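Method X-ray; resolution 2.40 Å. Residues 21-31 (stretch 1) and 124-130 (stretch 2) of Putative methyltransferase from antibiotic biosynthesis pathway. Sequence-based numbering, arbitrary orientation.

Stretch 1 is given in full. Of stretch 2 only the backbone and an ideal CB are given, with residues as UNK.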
ATOM      1  N   ARG A  21       9.543  -8.188   3.958  1.00 66.59           N
ATOM      2  CA  ARG A  21       9.147  -7.685   5.283  1.00 66.83           C
ATOM      3  C   ARG A  21       7.677  -7.301   5.336  1.00 66.34           C
ATOM      4  O   ARG A  21       7.023  -7.499   6.360  1.00 65.75           O
ATOM      5  CB  ARG A  21      10.044  -6.540   5.714  1.00 66.89           C
ATOM      6  CG  ARG A  21      11.425  -7.046   6.026  1.00 65.39           C
ATOM      7  CD  ARG A  21      12.420  -5.973   6.060  1.00 61.78           C
ATOM      8  NE  ARG A  21      12.627  -5.357   4.744  1.00 62.75           N
ATOM      9  CZ  ARG A  21      13.582  -4.470   4.480  1.00 60.13           C
ATOM     10  NH1 ARG A  21      14.489  -4.154   5.398  1.00 65.45           N
ATOM     11  NH2 ARG A  21      13.677  -3.949   3.271  1.00 59.37           N
ATOM     12  N   ILE A  22       7.164  -6.768   4.226  1.00 67.14           N
ATOM     13  CA  ILE A  22       5.743  -6.472   4.112  1.00 67.20           C
ATOM     14  C   ILE A  22       4.973  -7.811   4.042  1.00 67.28           C
ATOM     15  O   ILE A  22       3.997  -7.984   4.773  1.00 67.84           O
ATOM     16  CB  ILE A  22       5.429  -5.545   2.936  1.00 67.39           C
ATOM     17  CG1 ILE A  22       6.147  -4.197   3.149  1.00 68.77           C
ATOM     18  CG2 ILE A  22       3.916  -5.340   2.825  1.00 65.56           C
ATOM     19  CD1 ILE A  22       5.875  -3.154   2.084  1.00 67.51           C
ATOM     20  N   VAL A  23       5.455  -8.762   3.231  1.00 66.39           N
ATOM     21  CA  VAL A  23       4.813 -10.091   3.104  1.00 66.60           C
ATOM     22  C   VAL A  23       4.774 -10.817   4.452  1.00 66.82           C
ATOM     23  O   VAL A  23       3.729 -11.339   4.819  1.00 68.22           O
ATOM     24  CB  VAL A  23       5.519 -11.006   2.046  1.00 66.70           C
ATOM     25  CG1 VAL A  23       4.884 -12.390   2.014  1.00 60.84           C
ATOM     26  CG2 VAL A  23       5.513 -10.343   0.665  1.00 65.01           C
ATOM     27  N   ASN A  24       5.907 -10.850   5.164  1.00 66.58           N
ATOM     28  CA  ASN A  24       5.988 -11.460   6.510  1.00 67.25           C
ATOM     29  C   ASN A  24       5.009 -10.799   7.508  1.00 66.80           C
ATOM     30  O   ASN A  24       4.374 -11.495   8.303  1.00 66.16           O
ATOM     31  CB  ASN A  24       7.425 -11.412   7.082  1.00 68.42           C
ATOM     32  CG  ASN A  24       8.431 -12.294   6.310  1.00 68.84           C
ATOM     33  OD1 ASN A  24       8.066 -13.185   5.562  1.00 73.95           O
ATOM     34  ND2 ASN A  24       9.710 -12.012   6.497  1.00 73.07           N
ATOM     35  N   ALA A  25       4.890  -9.471   7.426  1.00 66.61           N
ATOM     36  CA  ALA A  25       3.940  -8.684   8.236  1.00 66.74           C
ATOM     37  C   ALA A  25       2.491  -9.112   7.951  1.00 66.61           C
ATOM     38  O   ALA A  25       1.734  -9.381   8.883  1.00 67.32           O
ATOM     39  CB  ALA A  25       4.115  -7.165   7.965  1.00 65.59           C
ATOM     40  N   ILE A  26       2.133  -9.191   6.667  1.00 66.82           N
ATOM     41  CA  ILE A  26       0.782  -9.634   6.225  1.00 66.84           C
ATOM     42  C   ILE A  26       0.517 -11.085   6.666  1.00 66.77           C
ATOM     43  O   ILE A  26      -0.539 -11.384   7.234  1.00 67.74           O
ATOM     44  CB  ILE A  26       0.610  -9.534   4.696  1.00 66.98           C
ATOM     45  CG1 ILE A  26       0.727  -8.073   4.210  1.00 69.96           C
ATOM     46  CG2 ILE A  26      -0.760 -10.086   4.243  1.00 67.26           C
ATOM     47  CD1 ILE A  26       1.059  -7.973   2.710  1.00 65.83           C
ATOM     48  N   ILE A  27       1.487 -11.968   6.422  1.00 66.03           N
ATOM     49  CA  ILE A  27       1.391 -13.372   6.823  1.00 66.36           C
ATOM     50  C   ILE A  27       1.173 -13.512   8.334  1.00 66.84           C
ATOM     51  O   ILE A  27       0.337 -14.317   8.753  1.00 67.44           O
ATOM     52  CB  ILE A  27       2.639 -14.207   6.352  1.00 66.11           C
ATOM     53  CG1 ILE A  27       2.634 -14.371   4.825  1.00 69.49           C
ATOM     54  CG2 ILE A  27       2.690 -15.615   7.001  1.00 64.73           C
ATOM     55  CD1 ILE A  27       1.530 -15.268   4.245  1.00 68.92           C
ATOM     56  N   ASN A  28       1.902 -12.724   9.136  1.00 67.28           N
ATOM     57  CA  ASN A  28       1.775 -12.786  10.603  1.00 68.02           C
ATOM     58  C   ASN A  28       0.401 -12.312  11.094  1.00 67.39           C
ATOM     59  O   ASN A  28      -0.209 -12.970  11.944  1.00 65.49           O
ATOM     60  CB  ASN A  28       2.952 -12.086  11.299  1.00 69.59           C
ATOM     61  CG  ASN A  28       4.297 -12.802  11.040  1.00 75.61           C
ATOM     62  OD1 ASN A  28       4.372 -14.038  10.988  1.00 82.01           O
ATOM     63  ND2 ASN A  28       5.359 -12.018  10.882  1.00 80.74           N
ATOM     64  N   LEU A  29      -0.100 -11.219  10.515  1.00 67.63           N
ATOM     65  CA  LEU A  29      -1.447 -10.725  10.848  1.00 68.15           C
ATOM     66  C   LEU A  29      -2.592 -11.674  10.412  1.00 68.70           C
ATOM     67  O   LEU A  29      -3.638 -11.730  11.065  1.00 67.58           O
ATOM     68  CB  LEU A  29      -1.675  -9.317  10.275  1.00 67.81           C
ATOM     69  CG  LEU A  29      -0.866  -8.203  10.955  1.00 66.73           C
ATOM     70  CD1 LEU A  29      -1.072  -6.874  10.236  1.00 60.06           C
ATOM     71  CD2 LEU A  29      -1.210  -8.091  12.472  1.00 60.53           C
ATOM     72  N   LEU A  30      -2.386 -12.389   9.305  1.00 69.42           N
ATOM     73  CA  LEU A  30      -3.371 -13.341   8.780  1.00 68.10           C
ATOM     74  C   LEU A  30      -3.454 -14.562   9.660  1.00 69.10           C
ATOM     75  O   LEU A  30      -4.550 -15.083   9.890  1.00 70.50           O
ATOM     76  CB  LEU A  30      -3.040 -13.768   7.340  1.00 66.49           C
ATOM     77  CG  LEU A  30      -3.338 -12.779   6.210  1.00 62.73           C
ATOM     78  CD1 LEU A  30      -2.738 -13.320   4.921  1.00 54.43           C
ATOM     79  CD2 LEU A  30      -4.851 -12.494   6.031  1.00 56.14           C
ATOM     80  N   ASN A  31      -2.289 -15.041  10.095  1.00 69.47           N
ATOM     81  CA  ASN A  31      -2.175 -16.188  10.975  1.00 69.62           C
ATOM     82  C   ASN A  31      -3.037 -17.386  10.498  1.00 68.61           C
ATOM     83  O   ASN A  31      -3.854 -17.933  11.234  1.00 67.67           O
ATOM     84  CB  ASN A  31      -2.509 -15.757  12.408  1.00 69.35           C
ATOM     85  CG  ASN A  31      -2.265 -16.864  13.406  1.00 72.71           C
ATOM     86  OD1 ASN A  31      -1.259 -17.567  13.326  1.00 74.77           O
ATOM     87  ND2 ASN A  31      -3.214 -17.068  14.306  1.00 73.02           N
ATOM     88  N   UNK A 124     -11.134 -16.172   9.631  1.00 65.61           N
ATOM     89  CA  UNK A 124      -9.893 -15.410   9.705  1.00 66.76           C
ATOM     90  C   UNK A 124     -10.050 -13.915   9.894  1.00 67.70           C
ATOM     91  O   UNK A 124     -11.106 -13.419  10.321  1.00 68.18           O
ATOM     92  CB  UNK A 124      -9.082 -15.654   8.431  1.00 66.76           C
ATOM     93  N   UNK A 125      -8.986 -13.207   9.516  1.00 68.00           N
ATOM     94  CA  UNK A 125      -8.852 -11.794   9.754  1.00 67.34           C
ATOM     95  C   UNK A 125      -8.719 -10.971   8.464  1.00 66.62           C
ATOM     96  O   UNK A 125      -8.296 -11.473   7.407  1.00 66.16           O
ATOM     97  CB  UNK A 125      -7.640 -11.549  10.655  1.00 67.34           C
ATOM     98  N   UNK A 126      -9.142  -9.712   8.592  1.00 66.52           N
ATOM     99  CA  UNK A 126      -9.051  -8.698   7.566  1.00 67.77           C
ATOM    100  C   UNK A 126      -7.762  -7.931   7.933  1.00 68.06           C
ATOM    101  O   UNK A 126      -7.618  -7.500   9.077  1.00 68.88           O
ATOM    102  CB  UNK A 126     -10.292  -7.804   7.509  1.00 67.77           C
ATOM    103  N   UNK A 127      -6.816  -7.865   6.998  1.00 67.32           N
ATOM    104  CA  UNK A 127      -5.540  -7.176   7.173  1.00 67.94           C
ATOM    105  C   UNK A 127      -5.436  -6.071   6.097  1.00 68.15           C
ATOM    106  O   UNK A 127      -5.341  -6.364   4.920  1.00 66.24           O
ATOM    107  CB  UNK A 127      -4.370  -8.157   7.078  1.00 67.94           C
ATOM    108  N   UNK A 128      -5.455  -4.808   6.522  1.00 69.14           N
ATOM    109  CA  UNK A 128      -5.350  -3.657   5.613  1.00 69.22           C
ATOM    110  C   UNK A 128      -4.024  -2.926   5.850  1.00 68.85           C
ATOM    111  O   UNK A 128      -3.763  -2.555   6.965  1.00 68.56           O
ATOM    112  CB  UNK A 128      -6.529  -2.702   5.809  1.00 69.22           C
ATOM    113  N   UNK A 129      -3.182  -2.779   4.820  1.00 69.22           N
ATOM    114  CA  UNK A 129      -1.989  -1.919   4.900  1.00 68.78           C
ATOM    115  C   UNK A 129      -2.498  -0.618   4.293  1.00 68.55           C
ATOM    116  O   UNK A 129      -2.843  -0.564   3.107  1.00 67.76           O
ATOM    117  CB  UNK A 129      -0.769  -2.487   4.172  1.00 68.78           C
ATOM    118  N   UNK A 130      -2.557   0.408   5.144  1.00 67.84           N
ATOM    119  CA  UNK A 130      -3.097   1.718   4.806  1.00 66.07           C
ATOM    120  C   UNK A 130      -2.192   2.795   5.409  1.00 65.32           C
ATOM    121  O   UNK A 130      -1.066   2.519   5.808  1.00 64.93           O
ATOM    122  CB  UNK A 130      -4.535   1.865   5.307  1.00 66.07           C
TER

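The helix of stretch 1, residues 21-30, runs nearly antiparallel to the strand at 126-130: their directions differ by 153° and their axes approach to 8.6 Å. The last turn of the helix therefore meets the start of stretch 2, and earlier turns meet later strand positions.

Position 124 precedes the strand. Its phi/psi of -81/-159 is at the edge of the extended region; glycine is at ease there, and other residues are not ruled out. An ideal CB would point toward the helix but stop 4.8 Å from Leu 30 O, which leaves room for a small side chain, perhaps a polar one. The deposited residue is Gly 124, which makes no contact with the helix.

Position 125 is more exacting. Its extended backbone directs CB toward the helix end, 4.0 Å from Leu 29 O and 4.8 Å from Leu 30 O. The NH groups that would ordinarily pair with these carbonyls lie past the last helical turn; within the stretch, the backbone bonds of the helix end with Asn 31 N to Ile 27 O. A short side chain carrying a donor suits the site, serine or threonine most directly, and the extended conformation is comfortable for a beta-branched residue. Thr 125 is found. With chi1 in p, its OG1 donates a hydrogen bond to Leu 29 O at 3.0 Å, and the same OG1 lies 3.7 Å from Leu 30 CA. One hydroxyl thus ties the strand's approach to the end of the helix.

At 126 the CB points away from the helix and has nothing of stretch 1 within 5.5 Å. Stretch 1 sets no preference here; the residue is Ile 126.

Position 127 points back toward the helix, and its nearest neighbours are carbons: the ideal CB is 4.3 Å from Leu 29 CB, 4.5 Å from Leu 30 CD2 and 5.0 Å from Ile 26 CG2. With the helix this near, a compact aliphatic group fits the visible space. Valine or isoleucine would agree with the strand backbone, and alanine would fit while filling less. Val 127, with chi1 in t, packs both methyls against Leu 29: CG1 is 3.6 Å from Leu 29 CD1 and CG2 is 3.6 Å from Leu 29 CB. Val 127 CG2 also lies 3.7 Å from Leu 30 CD2. The residue has the largest area covered by the other stretch, 88 Å², and is the centre of the contact.

Position 128 again turns its CB away, beyond reach of the helix, and stretch 1 leaves the choice open. The residue is Leu 128.

Position 129 faces the helix once more, but its ideal CB has nothing of stretch 1 within 5.5 Å. Crossing that wider gap toward the methyls of Ile 22 calls for a longer apolar side chain, such as leucine, isoleucine or methionine. Leu 129, with chi1 in t and chi2 in p, brings CD2 to 4.0 Å from Ile 22 CG2.

Position 130 is out of reach of the helix, so many residues could serve; Thr 130 hydrogen-bonds through OG1 elsewhere in the structure.

Stretch 2, residues 124-130: GTIVLLT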
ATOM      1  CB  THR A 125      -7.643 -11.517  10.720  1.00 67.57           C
ATOM      2  OG1 THR A 125      -6.414 -11.648  10.019  1.00 70.18           O
ATOM      3  CG2 THR A 125      -7.646 -12.482  11.943  1.00 63.00           C
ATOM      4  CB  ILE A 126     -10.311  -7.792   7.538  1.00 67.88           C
ATOM      5  CG1 ILE A 126     -11.569  -8.626   7.181  1.00 69.01           C
ATOM      6  CG2 ILE A 126     -10.131  -6.676   6.529  1.00 65.74           C
ATOM      7  CD1 ILE A 126     -12.891  -7.842   7.217  1.00 68.14           C
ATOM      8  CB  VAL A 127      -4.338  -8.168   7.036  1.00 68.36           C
ATOM      9  CG1 VAL A 127      -2.969  -7.430   7.242  1.00 65.74           C
ATOM     10  CG2 VAL A 127      -4.491  -9.347   8.011  1.00 67.37           C
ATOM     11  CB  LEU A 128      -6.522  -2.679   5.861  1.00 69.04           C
ATOM     12  CG  LEU A 128      -7.952  -3.266   5.852  1.00 70.16           C
ATOM     13  CD1 LEU A 128      -9.013  -2.160   6.105  1.00 67.94           C
ATOM     14  CD2 LEU A 128      -8.256  -4.006   4.558  1.00 68.01           C
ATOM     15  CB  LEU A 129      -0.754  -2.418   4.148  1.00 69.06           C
ATOM     16  CG  LEU A 129       0.491  -1.494   4.257  1.00 70.07           C
ATOM     17  CD1 LEU A 129       0.893  -1.192   5.724  1.00 67.31           C
ATOM     18  CD2 LEU A 129       1.700  -2.037   3.490  1.00 68.12           C
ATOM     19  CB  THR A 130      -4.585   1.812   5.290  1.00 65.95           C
ATOM     20  OG1 THR A 130      -5.187   3.034   4.855  1.00 62.40           O
ATOM     21  CG2 THR A 130      -4.695   1.660   6.819  1.00 63.32           C
TER
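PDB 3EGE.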